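Long-range contacts in 433aa long hypothetical phosphoribosylglycinamide formyl transferase (Pyrococcus horikoshii, PDB 2DWC), which is of unknown function but belongs to the ATP-grasp proteins of the PurT family, with a Rossmann-like N-terminal region and a bound adenosine-5'-diphosphate: residues A19-L24 and E79-D84; L25-L30 and A54-V59; K32-E37 and S312-H317; V43-V48 and V59-Y64; G66-K71 and P88-I93. All blocks are in the same frame, centred on the assembly; numbering follows the deposited sequence.

Interactions 1, 2, 4 and 5 lie within the Rossmann-like region, whereas interaction 3 ties its first helix, 29-40, to helix 313-322 of the ATP-grasp part. Interactions 2, 3 and 4 are buried and reach the second subunit; interactions 1 and 5 are partly buried and are made within one chain. Chemistry follows place. Strand pairing in interaction 4 is ladder hydrogen bonding with a salt bridge at one end, and interaction 1 joins a salt bridge to two hydrogen bonds from D84, one through its side chain, to the backbone of the neighbouring strand, 21-25. Interaction 2 turns on one straight backbone bond, while interactions 3 and 5 rest on carbon and sulfur packing. Helix 29-40 serves both interactions 2 and 3.

Interaction 1: residues A19-L24 and E79-D84; sequences AQKILL and EREKPD
K21 grips the end of helix 71-81 with its ammonium group: NZ stands 2.8 Å from E81 OE2 in a salt bridge, and it donates to the backbone O of E81 over 2.9 Å, on a lone pair in the carbonyl plane. A bend at chi3 (-66°) turns CE against the same carboxylate oxygen. The backbone of K21 is held as well. D84 OD1 accepts from K21 N through its anti lone pair at 2.9 Å, and D84 N returns a 2.8 Å bond to K21 O. Between these two grips P83 packs on L23, its CG 3.8 Å from L23 CB. The chain path belongs to the parallel sheet of a Rossmann-like domain: K82 leaves helical geometry with a positive phi (44°), and the turn delivers the chain to strand 85-88, which pairs with strand 21-25. Farther out, a water spans Q20 NE2 and D84 OD2, donating to the latter at 2.8 Å, while Q20 OE1 takes the backbone N of G12. The E81 carboxylate is shared in turn: R62 NH2 forms a second salt bridge to OE2 and Y64 OH hydrogen-bonds OE1, partners that would be expected to stabilise its anionic form.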
# COMPACT_ATOMS: atom_id res chain seq x y z
N ALA B 19 13.50 15.58 7.42
CA ALA B 19 12.31 15.27 6.65
C ALA B 19 11.90 16.14 5.49
O ALA B 19 12.07 17.38 5.54
CB ALA B 19 11.08 15.24 7.62
N GLN B 20 11.35 15.49 4.44
CA GLN B 20 10.67 16.22 3.37
C GLN B 20 9.21 16.18 3.89
O GLN B 20 8.86 15.32 4.69
CB GLN B 20 10.74 15.50 2.05
CG GLN B 20 11.96 16.00 1.26
CD GLN B 20 13.23 15.50 1.94
OE1 GLN B 20 13.31 14.33 2.27
NE2 GLN B 20 14.19 16.39 2.18
N LYS B 21 8.35 17.08 3.40
CA LYS B 21 6.98 17.15 3.94
C LYS B 21 5.98 17.54 2.85
O LYS B 21 6.25 18.44 2.04
CB LYS B 21 6.94 18.23 5.05
CG LYS B 21 5.56 18.35 5.76
CD LYS B 21 5.57 19.62 6.66
CE LYS B 21 6.58 19.43 7.78
NZ LYS B 21 6.62 20.65 8.66
N ILE B 22 4.87 16.82 2.78
CA ILE B 22 3.83 17.22 1.83
C ILE B 22 2.64 17.72 2.63
O ILE B 22 2.43 17.28 3.76
CB ILE B 22 3.36 16.06 0.94
CG1 ILE B 22 2.80 14.89 1.79
CG2 ILE B 22 4.56 15.62 0.04
CD1 ILE B 22 2.23 13.75 0.88
N LEU B 23 1.87 18.65 2.03
CA LEU B 23 0.70 19.22 2.68
C LEU B 23 -0.48 18.87 1.75
O LEU B 23 -0.55 19.38 0.62
CB LEU B 23 0.85 20.76 2.81
CG LEU B 23 -0.34 21.41 3.51
CD1 LEU B 23 -0.45 20.96 4.98
CD2 LEU B 23 -0.16 22.94 3.43
N LEU B 24 -1.35 17.98 2.23
CA LEU B 24 -2.52 17.57 1.44
C LEU B 24 -3.69 18.53 1.72
O LEU B 24 -4.11 18.64 2.86
CB LEU B 24 -2.95 16.15 1.85
CG LEU B 24 -1.86 15.10 1.55
CD1 LEU B 24 -2.33 13.76 2.11
CD2 LEU B 24 -1.68 14.93 0.02
N GLU B 79 2.43 28.61 6.54
CA GLU B 79 3.53 29.24 7.22
C GLU B 79 4.09 28.38 8.35
O GLU B 79 5.29 28.39 8.63
CB GLU B 79 3.13 30.61 7.78
CG GLU B 79 3.22 31.71 6.78
CD GLU B 79 4.68 31.95 6.33
OE1 GLU B 79 5.61 31.91 7.18
OE2 GLU B 79 4.87 32.18 5.12
N ARG B 80 3.20 27.67 9.04
CA ARG B 80 3.68 26.80 10.11
C ARG B 80 4.50 25.63 9.61
O ARG B 80 5.54 25.29 10.17
CB ARG B 80 2.48 26.24 10.91
CG ARG B 80 1.83 27.29 11.84
CD ARG B 80 0.63 26.71 12.56
NE ARG B 80 0.95 25.52 13.38
CZ ARG B 80 1.32 25.58 14.66
NH1 ARG B 80 1.57 24.47 15.35
NH2 ARG B 80 1.48 26.78 15.27
N GLU B 81 4.01 25.01 8.54
CA GLU B 81 4.56 23.77 8.04
C GLU B 81 5.68 23.86 6.99
O GLU B 81 6.51 22.93 6.90
CB GLU B 81 3.41 22.92 7.50
CG GLU B 81 2.34 22.50 8.57
CD GLU B 81 2.93 21.61 9.69
OE1 GLU B 81 2.35 21.57 10.82
OE2 GLU B 81 3.95 20.96 9.45
N LYS B 82 5.64 24.91 6.17
CA LYS B 82 6.65 25.14 5.11
C LYS B 82 6.93 23.84 4.40
O LYS B 82 8.05 23.33 4.38
CB LYS B 82 7.91 25.71 5.75
CG LYS B 82 7.59 27.00 6.48
CD LYS B 82 8.84 27.81 6.83
CE LYS B 82 8.46 29.23 7.23
NZ LYS B 82 7.87 29.22 8.58
N PRO B 83 5.88 23.30 3.74
CA PRO B 83 5.99 22.04 3.02
C PRO B 83 6.80 22.09 1.71
O PRO B 83 6.93 23.18 1.13
CB PRO B 83 4.53 21.69 2.76
CG PRO B 83 3.91 22.97 2.51
CD PRO B 83 4.56 23.92 3.54
N ASP B 84 7.32 20.92 1.28
CA ASP B 84 8.02 20.83 -0.02
C ASP B 84 7.04 20.79 -1.19
O ASP B 84 7.43 21.06 -2.34
CB ASP B 84 8.89 19.55 -0.03
CG ASP B 84 10.01 19.65 0.99
OD1 ASP B 84 9.88 19.13 2.11
OD2 ASP B 84 11.02 20.35 0.70
O HOH W 1 11.26 19.82 4.19
O HOH W 2 13.50 19.10 0.94

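Interaction 2: residues L25-L30 and A54-V59; sequences LGSGEL and APAMQV
S27 and A56 bring their CA atoms to 4.6 Å, and G28 and P55 follow at 5.3 Å, where the turn after strand 21-25 meets the start of the short, weakly bonded helix at 55-59. The turn carries G26 and G28 and runs straight into helix 29-40, an arrangement consistent with the glycine-rich strand-turn-helix of Rossmann-type folds. G26 has a positive phi at which a CB would press on the carbonyl oxygen of L25, and G28 is the N-cap residue of the helix. One backbone bond joins the segments: A56 N donates to S27 O over 2.9 Å, with an N-H...O angle of 179°. It is straight at the hydrogen, yet the donor stands above the carbonyl plane, 39° out of it. P55, whose nitrogen has no hydrogen to give, sets its CD 3.2 Å from the same S27 O.

The small side chains close round S27. Its CB touches the CB of A54 and the CB of A56, each at 3.6 Å, so the serine sits against two methyl groups. With OG anti to the carbonyl carbon (chi1 -60°), the hydroxyl faces the M57 side chain and makes a weak hydrogen bond to V48 O of the neighbouring strand. E29 starts off away from this contact, and its OE1 forms a salt bridge with K378 NZ. M57 is extended beyond CG, and its SD takes a weak hydrogen bond from A54 N at 3.6 Å.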
# COMPACT_ATOMS: atom_id res chain seq x y z
N LEU B 25 -4.17 19.26 0.70
CA LEU B 25 -5.35 20.14 0.91
C LEU B 25 -6.53 19.31 0.40
O LEU B 25 -6.83 19.29 -0.81
CB LEU B 25 -5.17 21.45 0.16
CG LEU B 25 -3.93 22.24 0.66
CD1 LEU B 25 -3.95 23.65 -0.06
CD2 LEU B 25 -3.90 22.46 2.22
N GLY B 26 -7.22 18.64 1.34
CA GLY B 26 -8.27 17.70 0.94
C GLY B 26 -7.73 16.36 1.39
O GLY B 26 -6.65 15.92 0.95
N SER B 27 -8.47 15.68 2.29
CA SER B 27 -7.98 14.44 2.87
C SER B 27 -8.89 13.27 2.63
O SER B 27 -9.06 12.42 3.51
CB SER B 27 -7.78 14.66 4.39
OG SER B 27 -6.83 15.72 4.61
N GLY B 28 -9.51 13.23 1.45
CA GLY B 28 -10.37 12.09 1.10
C GLY B 28 -9.56 10.83 0.73
O GLY B 28 -8.35 10.74 1.00
N GLU B 29 -10.24 9.87 0.10
CA GLU B 29 -9.60 8.61 -0.23
C GLU B 29 -8.38 8.75 -1.16
O GLU B 29 -7.48 7.92 -1.07
CB GLU B 29 -10.64 7.65 -0.84
CG GLU B 29 -11.36 8.22 -2.07
CD GLU B 29 -12.74 8.88 -1.77
OE1 GLU B 29 -12.93 9.61 -0.75
OE2 GLU B 29 -13.63 8.67 -2.61
N LEU B 30 -8.40 9.74 -2.05
CA LEU B 30 -7.27 9.91 -2.96
C LEU B 30 -6.06 10.41 -2.15
O LEU B 30 -4.94 9.90 -2.30
CB LEU B 30 -7.67 10.90 -4.08
CG LEU B 30 -8.93 10.46 -4.86
CD1 LEU B 30 -8.96 11.32 -6.13
CD2 LEU B 30 -8.93 8.97 -5.26
N ALA B 54 -10.56 12.71 8.73
CA ALA B 54 -10.81 12.41 7.31
C ALA B 54 -9.83 11.26 6.98
O ALA B 54 -8.78 11.08 7.64
CB ALA B 54 -10.49 13.68 6.47
N PRO B 55 -10.12 10.49 5.92
CA PRO B 55 -9.26 9.36 5.56
C PRO B 55 -7.76 9.60 5.58
O PRO B 55 -7.02 8.84 6.23
CB PRO B 55 -9.80 8.95 4.18
CG PRO B 55 -11.29 9.25 4.30
CD PRO B 55 -11.28 10.63 5.03
N ALA B 56 -7.29 10.65 4.90
CA ALA B 56 -5.84 10.90 4.87
C ALA B 56 -5.28 11.36 6.21
O ALA B 56 -4.10 11.12 6.52
CB ALA B 56 -5.51 11.92 3.79
N MET B 57 -6.10 12.01 7.03
CA MET B 57 -5.66 12.47 8.34
C MET B 57 -5.32 11.25 9.23
O MET B 57 -4.43 11.33 10.06
CB MET B 57 -6.77 13.28 9.04
CG MET B 57 -6.93 14.66 8.40
SD MET B 57 -8.32 15.47 9.23
CE MET B 57 -8.45 16.95 8.13
N GLN B 58 -6.03 10.13 9.03
CA GLN B 58 -5.80 8.96 9.89
C GLN B 58 -4.41 8.34 9.66
O GLN B 58 -3.78 7.83 10.58
CB GLN B 58 -6.90 7.90 9.64
CG GLN B 58 -8.27 8.41 10.20
CD GLN B 58 -9.38 7.43 9.96
OE1 GLN B 58 -9.18 6.23 10.10
NE2 GLN B 58 -10.56 7.92 9.58
N VAL B 59 -3.94 8.46 8.42
CA VAL B 59 -2.63 7.90 8.03
C VAL B 59 -1.49 8.93 8.14
O VAL B 59 -0.35 8.57 8.33
CB VAL B 59 -2.69 7.37 6.58
CG1 VAL B 59 -1.27 7.14 6.02
CG2 VAL B 59 -3.47 6.01 6.58

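Interaction 3: residues K32-E37 and S312-H317; sequences KEIAIE and SEFALH
Helix-to-helix packing brings E33, I34 and E37 of helix 29-40 against F314, A315 and H317 of helix 313-322, a buried contact between the Rossmann-like region and the ATP-grasp part of the chain. The axes of the segments 32-37 and 313-317 approach to 8.3 Å with a signed crossing angle of -62°. F314 is the residue most covered. E33 CB rests over one face of its ring, 3.7 Å from the centroid and 29° off the normal, which makes a CH-pi contact, while E313 CG covers the opposite face. I34 adds its CG1, 3.9 Å from F314 CB, and its CD1 reaches the edge of the H317 ring at CD2.

Helix 29-40 follows a glycine-rich turn, as the first helix of a Rossmann-type fold does; I34 also packs on I22 and L24 of the sheet beneath it. One turn along, E37 lays its aliphatic part on A315, with CG 3.5 Å from A315 CB; CG is anti to the backbone N (chi1 -178°). The charged ends of both glutamates lead to the second subunit: E33 OE2 forms a salt bridge with R40 and E37 OE2 one with R374, both of that subunit. A water donates to E33 OE2 at 2.9 Å and hydrogen-bonds S312 OG at 2.7 Å. S312 is the N-cap of helix 313-322, its OG accepting weak bonds from F314 N and A315 N.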
# COMPACT_ATOMS: atom_id res chain seq x y z
N LYS B 32 -5.62 9.90 0.95
CA LYS B 32 -5.18 8.83 1.85
C LYS B 32 -4.12 7.94 1.17
O LYS B 32 -3.13 7.56 1.82
CB LYS B 32 -6.39 7.96 2.26
CG LYS B 32 -6.07 6.87 3.25
CD LYS B 32 -7.38 6.07 3.55
CE LYS B 32 -7.23 5.28 4.84
NZ LYS B 32 -8.48 4.44 5.06
N GLU B 33 -4.35 7.57 -0.10
CA GLU B 33 -3.37 6.75 -0.81
C GLU B 33 -2.07 7.52 -1.11
O GLU B 33 -0.97 6.91 -1.08
CB GLU B 33 -4.00 6.12 -2.07
CG GLU B 33 -4.92 4.92 -1.69
CD GLU B 33 -4.14 3.67 -1.22
OE1 GLU B 33 -4.80 2.77 -0.60
OE2 GLU B 33 -2.90 3.54 -1.47
N ILE B 34 -2.13 8.84 -1.33
CA ILE B 34 -0.88 9.59 -1.51
C ILE B 34 -0.15 9.57 -0.14
O ILE B 34 1.06 9.39 -0.06
CB ILE B 34 -1.16 11.07 -1.88
CG1 ILE B 34 -1.82 11.13 -3.27
CG2 ILE B 34 0.15 11.90 -1.87
CD1 ILE B 34 -2.37 12.51 -3.60
N ALA B 35 -0.90 9.70 0.95
CA ALA B 35 -0.27 9.67 2.26
C ALA B 35 0.39 8.33 2.53
O ALA B 35 1.46 8.27 3.16
CB ALA B 35 -1.33 10.00 3.37
N ILE B 36 -0.26 7.26 2.11
CA ILE B 36 0.32 5.92 2.32
C ILE B 36 1.62 5.76 1.54
O ILE B 36 2.61 5.23 2.06
CB ILE B 36 -0.74 4.83 1.93
CG1 ILE B 36 -1.77 4.72 3.05
CG2 ILE B 36 -0.07 3.45 1.80
CD1 ILE B 36 -2.97 3.87 2.68
N GLU B 37 1.67 6.21 0.29
CA GLU B 37 2.99 6.09 -0.40
C GLU B 37 4.04 6.98 0.24
O GLU B 37 5.23 6.60 0.38
CB GLU B 37 2.85 6.46 -1.86
CG GLU B 37 4.19 6.29 -2.63
CD GLU B 37 4.71 4.83 -2.67
OE1 GLU B 37 3.92 3.84 -2.52
OE2 GLU B 37 5.93 4.70 -2.88
N SER B 312 0.94 3.21 -8.28
CA SER B 312 -0.45 3.61 -8.57
C SER B 312 -0.40 5.09 -8.94
O SER B 312 0.64 5.74 -8.80
CB SER B 312 -1.32 3.51 -7.29
OG SER B 312 -0.87 4.53 -6.38
N GLU B 313 -1.53 5.64 -9.38
CA GLU B 313 -1.53 7.06 -9.74
C GLU B 313 -1.11 7.92 -8.55
O GLU B 313 -0.60 9.02 -8.73
CB GLU B 313 -2.93 7.54 -10.26
CG GLU B 313 -4.08 7.29 -9.26
CD GLU B 313 -5.33 8.12 -9.60
OE1 GLU B 313 -6.39 7.84 -8.98
OE2 GLU B 313 -5.24 9.04 -10.46
N PHE B 314 -1.38 7.44 -7.33
CA PHE B 314 -1.02 8.23 -6.13
C PHE B 314 0.47 8.30 -5.91
O PHE B 314 1.00 9.38 -5.54
CB PHE B 314 -1.76 7.61 -4.93
CG PHE B 314 -3.21 7.43 -5.22
CD1 PHE B 314 -4.02 8.53 -5.40
CD2 PHE B 314 -3.74 6.14 -5.39
CE1 PHE B 314 -5.36 8.39 -5.78
CE2 PHE B 314 -5.07 5.97 -5.76
CZ PHE B 314 -5.90 7.10 -5.96
N ALA B 315 1.15 7.17 -6.10
CA ALA B 315 2.57 7.11 -5.96
C ALA B 315 3.23 7.82 -7.16
O ALA B 315 4.29 8.43 -6.99
CB ALA B 315 3.05 5.62 -5.90
N LEU B 316 2.60 7.76 -8.33
CA LEU B 316 3.18 8.45 -9.51
C LEU B 316 3.12 9.95 -9.23
O LEU B 316 4.07 10.68 -9.50
CB LEU B 316 2.39 8.15 -10.78
CG LEU B 316 2.64 6.73 -11.29
CD1 LEU B 316 1.64 6.39 -12.40
CD2 LEU B 316 4.10 6.60 -11.81
N HIS B 317 1.99 10.41 -8.70
CA HIS B 317 1.84 11.83 -8.38
C HIS B 317 2.87 12.24 -7.34
O HIS B 317 3.53 13.26 -7.48
CB HIS B 317 0.43 12.08 -7.80
CG HIS B 317 0.03 13.52 -7.74
ND1 HIS B 317 0.09 14.37 -8.82
CD2 HIS B 317 -0.51 14.24 -6.73
CE1 HIS B 317 -0.41 15.55 -8.49
NE2 HIS B 317 -0.79 15.50 -7.21
O HOH W 3 -1.14 3.75 -3.76

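Interaction 4: residues V43-V48 and V59-Y64; sequences VEVVAV and VAHRSY
Strands 44-49 and 62-65 are the two parallel strands of a beta-alpha-beta unit linked through helix 55-59, and V46-R62, A47-S63 and V48-Y64 pair across them. A47 supplies both regular bonds: its N donates to R62 O at 3.0 Å and its O accepts from Y64 N at 3.0 Å. Earlier in the strand V45 O takes weak bonds from H61 N and R62 N. A histidine side chain continues the pairing, for V45 N donates to H61 ND1 over 3.0 Å, approaching 19° out of the ring plane. On one side of the sheet V46 CG1 meets the rim of the Y64 ring, 3.6 Å from CD1; on the other A60 CB packs on A47 CB at 3.8 Å. In a salt bridge, R62 NH2 donates to E44 OE1 at 2.7 Å; OE1 offers its anti lone pair and lies almost in the guanidinium plane, although the carboxylate and guanidinium planes are 85° apart. A second, weak bond comes from R62 NH1. Because ND1 of H61 acts as an acceptor while NE2 hydrogen-bonds Q58 OE1 of the second subunit, the ring is probably neutral, with its proton on NE2.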
# COMPACT_ATOMS: atom_id res chain seq x y z
N VAL B 43 8.36 9.97 4.08
CA VAL B 43 8.07 11.38 3.84
C VAL B 43 6.99 11.83 4.84
O VAL B 43 6.00 11.12 5.06
CB VAL B 43 7.62 11.61 2.40
CG1 VAL B 43 7.12 13.08 2.22
CG2 VAL B 43 8.87 11.38 1.46
N GLU B 44 7.19 13.02 5.42
CA GLU B 44 6.27 13.52 6.44
C GLU B 44 5.00 14.04 5.77
O GLU B 44 5.07 14.75 4.77
CB GLU B 44 6.97 14.63 7.23
CG GLU B 44 6.20 15.03 8.53
CD GLU B 44 7.10 15.71 9.57
OE1 GLU B 44 6.62 16.68 10.21
OE2 GLU B 44 8.26 15.27 9.77
N VAL B 45 3.85 13.73 6.35
CA VAL B 45 2.56 14.13 5.76
C VAL B 45 1.69 14.96 6.70
O VAL B 45 1.46 14.55 7.84
CB VAL B 45 1.69 12.87 5.43
CG1 VAL B 45 0.37 13.28 4.74
CG2 VAL B 45 2.48 11.96 4.49
N VAL B 46 1.22 16.10 6.21
CA VAL B 46 0.30 16.92 7.00
C VAL B 46 -0.96 16.95 6.12
O VAL B 46 -0.88 17.27 4.93
CB VAL B 46 0.85 18.30 7.21
CG1 VAL B 46 -0.18 19.15 7.95
CG2 VAL B 46 2.09 18.20 8.04
N ALA B 47 -2.09 16.59 6.72
CA ALA B 47 -3.36 16.49 5.98
C ALA B 47 -4.34 17.52 6.46
O ALA B 47 -4.58 17.63 7.67
CB ALA B 47 -3.94 15.06 6.22
N VAL B 48 -4.97 18.22 5.53
CA VAL B 48 -5.93 19.27 5.85
C VAL B 48 -7.29 18.97 5.24
O VAL B 48 -7.39 18.47 4.11
CB VAL B 48 -5.44 20.64 5.25
CG1 VAL B 48 -6.35 21.84 5.68
CG2 VAL B 48 -3.98 20.88 5.71
N VAL B 59 -3.94 8.46 8.42
CA VAL B 59 -2.63 7.90 8.03
C VAL B 59 -1.49 8.93 8.14
O VAL B 59 -0.35 8.57 8.33
CB VAL B 59 -2.69 7.37 6.58
CG1 VAL B 59 -1.27 7.14 6.02
CG2 VAL B 59 -3.47 6.01 6.58
N ALA B 60 -1.86 10.20 8.12
CA ALA B 60 -0.89 11.28 8.19
C ALA B 60 -0.21 11.43 9.55
O ALA B 60 -0.70 10.96 10.58
CB ALA B 60 -1.59 12.60 7.82
N HIS B 61 0.92 12.10 9.54
CA HIS B 61 1.61 12.38 10.80
C HIS B 61 0.85 13.44 11.62
O HIS B 61 0.78 13.36 12.85
CB HIS B 61 3.00 12.93 10.50
CG HIS B 61 3.92 11.91 9.90
ND1 HIS B 61 4.10 11.78 8.55
CD2 HIS B 61 4.69 10.95 10.49
CE1 HIS B 61 4.94 10.79 8.31
NE2 HIS B 61 5.31 10.26 9.46
N ARG B 62 0.27 14.45 10.96
CA ARG B 62 -0.45 15.51 11.69
C ARG B 62 -1.58 16.02 10.80
O ARG B 62 -1.52 15.86 9.57
CB ARG B 62 0.46 16.75 11.91
CG ARG B 62 1.31 16.89 13.15
CD ARG B 62 1.91 18.36 13.18
NE ARG B 62 2.77 18.76 12.04
CZ ARG B 62 3.80 18.04 11.62
NH1 ARG B 62 4.10 16.90 12.23
NH2 ARG B 62 4.54 18.43 10.59
N SER B 63 -2.56 16.70 11.39
CA SER B 63 -3.66 17.22 10.55
C SER B 63 -4.09 18.61 11.03
O SER B 63 -3.79 18.99 12.17
CB SER B 63 -4.82 16.21 10.59
OG SER B 63 -5.39 16.17 11.89
N TYR B 64 -4.77 19.35 10.15
CA TYR B 64 -5.36 20.65 10.49
C TYR B 64 -6.78 20.59 9.93
O TYR B 64 -6.99 20.02 8.88
CB TYR B 64 -4.64 21.81 9.81
CG TYR B 64 -3.27 22.10 10.36
CD1 TYR B 64 -2.16 21.38 9.93
CD2 TYR B 64 -3.07 23.14 11.30
CE1 TYR B 64 -0.86 21.68 10.41
CE2 TYR B 64 -1.80 23.46 11.77
CZ TYR B 64 -0.70 22.74 11.32
OH TYR B 64 0.52 23.13 11.76

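Interaction 5: residues G66-K71 and P88-I93; sequences GNMMDK and PEIEAI
M69 and I93 come within 4.9 Å at their CA atoms where two irregular loops meet, one a type I turn from N67 to D70 and the other an inverse gamma turn centred on A92. A CA-H...O contact from I93 CA to M68 O, 3.5 Å long, links the backbones. Two methyls meet closely: M68 CE lies 3.4 Å from I90 CD1, tighter than usual for two carbons, and the two side chains cross at about a right angle. CE is brought there by a bend at chi3 (-64°), and I90 CG1 sits between its own N and carbonyl carbon. M69, bent at both chi2 and chi3, lays its sulfur on the other backbone, with SD 3.4 Å from A92 C and 3.5 Å from I93 C.

The loops follow strands 62-65 and 85-88, the outermost strands of the parallel Rossmann-like sheet, and so meet beyond the C-terminal ends of its strands. M68 also packs on V48 and F73, and N94 ND2 donates to M69 O. The turn is shaped from within by an Asx turn: N67 OD1 accepts from M69 N at 3.0 Å, the donor standing well above the plane of the amide carbonyl. The I90 side chain is about 12 Å from the bound adenosine-5'-diphosphate.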
# COMPACT_ATOMS: atom_id res chain seq x y z
N GLY B 66 -10.21 22.90 8.98
CA GLY B 66 -10.68 24.26 8.82
C GLY B 66 -11.32 24.42 7.45
O GLY B 66 -11.36 23.46 6.67
N ASN B 67 -11.83 25.62 7.21
CA ASN B 67 -12.52 26.00 5.98
C ASN B 67 -11.43 26.27 4.91
O ASN B 67 -10.70 27.26 4.97
CB ASN B 67 -13.32 27.26 6.27
CG ASN B 67 -13.97 27.84 5.03
OD1 ASN B 67 -14.02 27.21 3.96
ND2 ASN B 67 -14.46 29.07 5.16
N MET B 68 -11.35 25.35 3.95
CA MET B 68 -10.29 25.46 2.97
C MET B 68 -10.60 26.54 1.91
O MET B 68 -9.78 26.81 1.04
CB MET B 68 -9.94 24.04 2.44
CG MET B 68 -9.23 23.01 3.57
SD MET B 68 -8.70 21.69 2.51
CE MET B 68 -10.26 21.04 1.90
N MET B 69 -11.76 27.22 2.05
CA MET B 69 -12.06 28.36 1.20
C MET B 69 -11.58 29.64 1.91
O MET B 69 -11.67 30.76 1.37
CB MET B 69 -13.57 28.44 0.88
CG MET B 69 -14.04 27.31 -0.02
SD MET B 69 -13.15 27.35 -1.61
CE MET B 69 -13.59 28.97 -2.22
N ASP B 70 -11.03 29.50 3.13
CA ASP B 70 -10.54 30.65 3.89
C ASP B 70 -9.04 30.80 3.70
O ASP B 70 -8.24 29.99 4.20
CB ASP B 70 -10.87 30.46 5.39
CG ASP B 70 -10.25 31.56 6.29
OD1 ASP B 70 -10.48 31.52 7.51
OD2 ASP B 70 -9.56 32.45 5.79
N LYS B 71 -8.65 31.83 2.93
CA LYS B 71 -7.23 32.04 2.65
C LYS B 71 -6.34 32.18 3.88
O LYS B 71 -5.20 31.72 3.88
CB LYS B 71 -7.07 33.30 1.78
CG LYS B 71 -5.66 33.68 1.56
CD LYS B 71 -5.59 34.75 0.44
CE LYS B 71 -6.10 36.10 0.93
NZ LYS B 71 -6.05 37.15 -0.19
N PRO B 88 -3.24 20.03 -3.72
CA PRO B 88 -4.70 20.22 -3.66
C PRO B 88 -5.36 18.94 -4.13
O PRO B 88 -5.01 18.43 -5.19
CB PRO B 88 -4.96 21.37 -4.64
CG PRO B 88 -3.65 21.92 -5.03
CD PRO B 88 -2.62 20.81 -4.81
N GLU B 89 -6.31 18.40 -3.35
CA GLU B 89 -6.97 17.17 -3.72
C GLU B 89 -8.39 17.43 -4.21
O GLU B 89 -9.04 16.55 -4.80
CB GLU B 89 -6.96 16.24 -2.51
CG GLU B 89 -5.54 15.96 -2.06
CD GLU B 89 -4.88 14.93 -2.95
OE1 GLU B 89 -4.73 15.15 -4.20
OE2 GLU B 89 -4.51 13.88 -2.41
N ILE B 90 -8.86 18.65 -4.00
CA ILE B 90 -10.18 19.06 -4.45
C ILE B 90 -10.13 20.41 -5.12
O ILE B 90 -9.11 21.10 -5.07
CB ILE B 90 -11.14 19.11 -3.27
CG1 ILE B 90 -10.61 20.04 -2.18
CG2 ILE B 90 -11.30 17.73 -2.73
CD1 ILE B 90 -11.65 20.39 -1.13
N GLU B 91 -11.22 20.77 -5.79
CA GLU B 91 -11.31 22.05 -6.47
C GLU B 91 -11.74 23.16 -5.50
O GLU B 91 -11.35 24.32 -5.68
CB GLU B 91 -12.33 21.96 -7.62
CG GLU B 91 -12.48 23.25 -8.38
CD GLU B 91 -13.90 23.44 -8.89
OE1 GLU B 91 -14.42 22.49 -9.54
OE2 GLU B 91 -14.47 24.54 -8.63
N ALA B 92 -12.52 22.80 -4.47
CA ALA B 92 -13.04 23.77 -3.49
C ALA B 92 -12.01 24.25 -2.47
O ALA B 92 -12.12 24.02 -1.26
CB ALA B 92 -14.25 23.21 -2.79
N ILE B 93 -10.99 24.89 -2.99
CA ILE B 93 -9.93 25.45 -2.18
C ILE B 93 -9.83 26.91 -2.59
O ILE B 93 -10.11 27.28 -3.73
CB ILE B 93 -8.60 24.70 -2.44
CG1 ILE B 93 -8.65 23.30 -1.82
CG2 ILE B 93 -7.44 25.47 -1.88
CD1 ILE B 93 -7.58 22.39 -2.36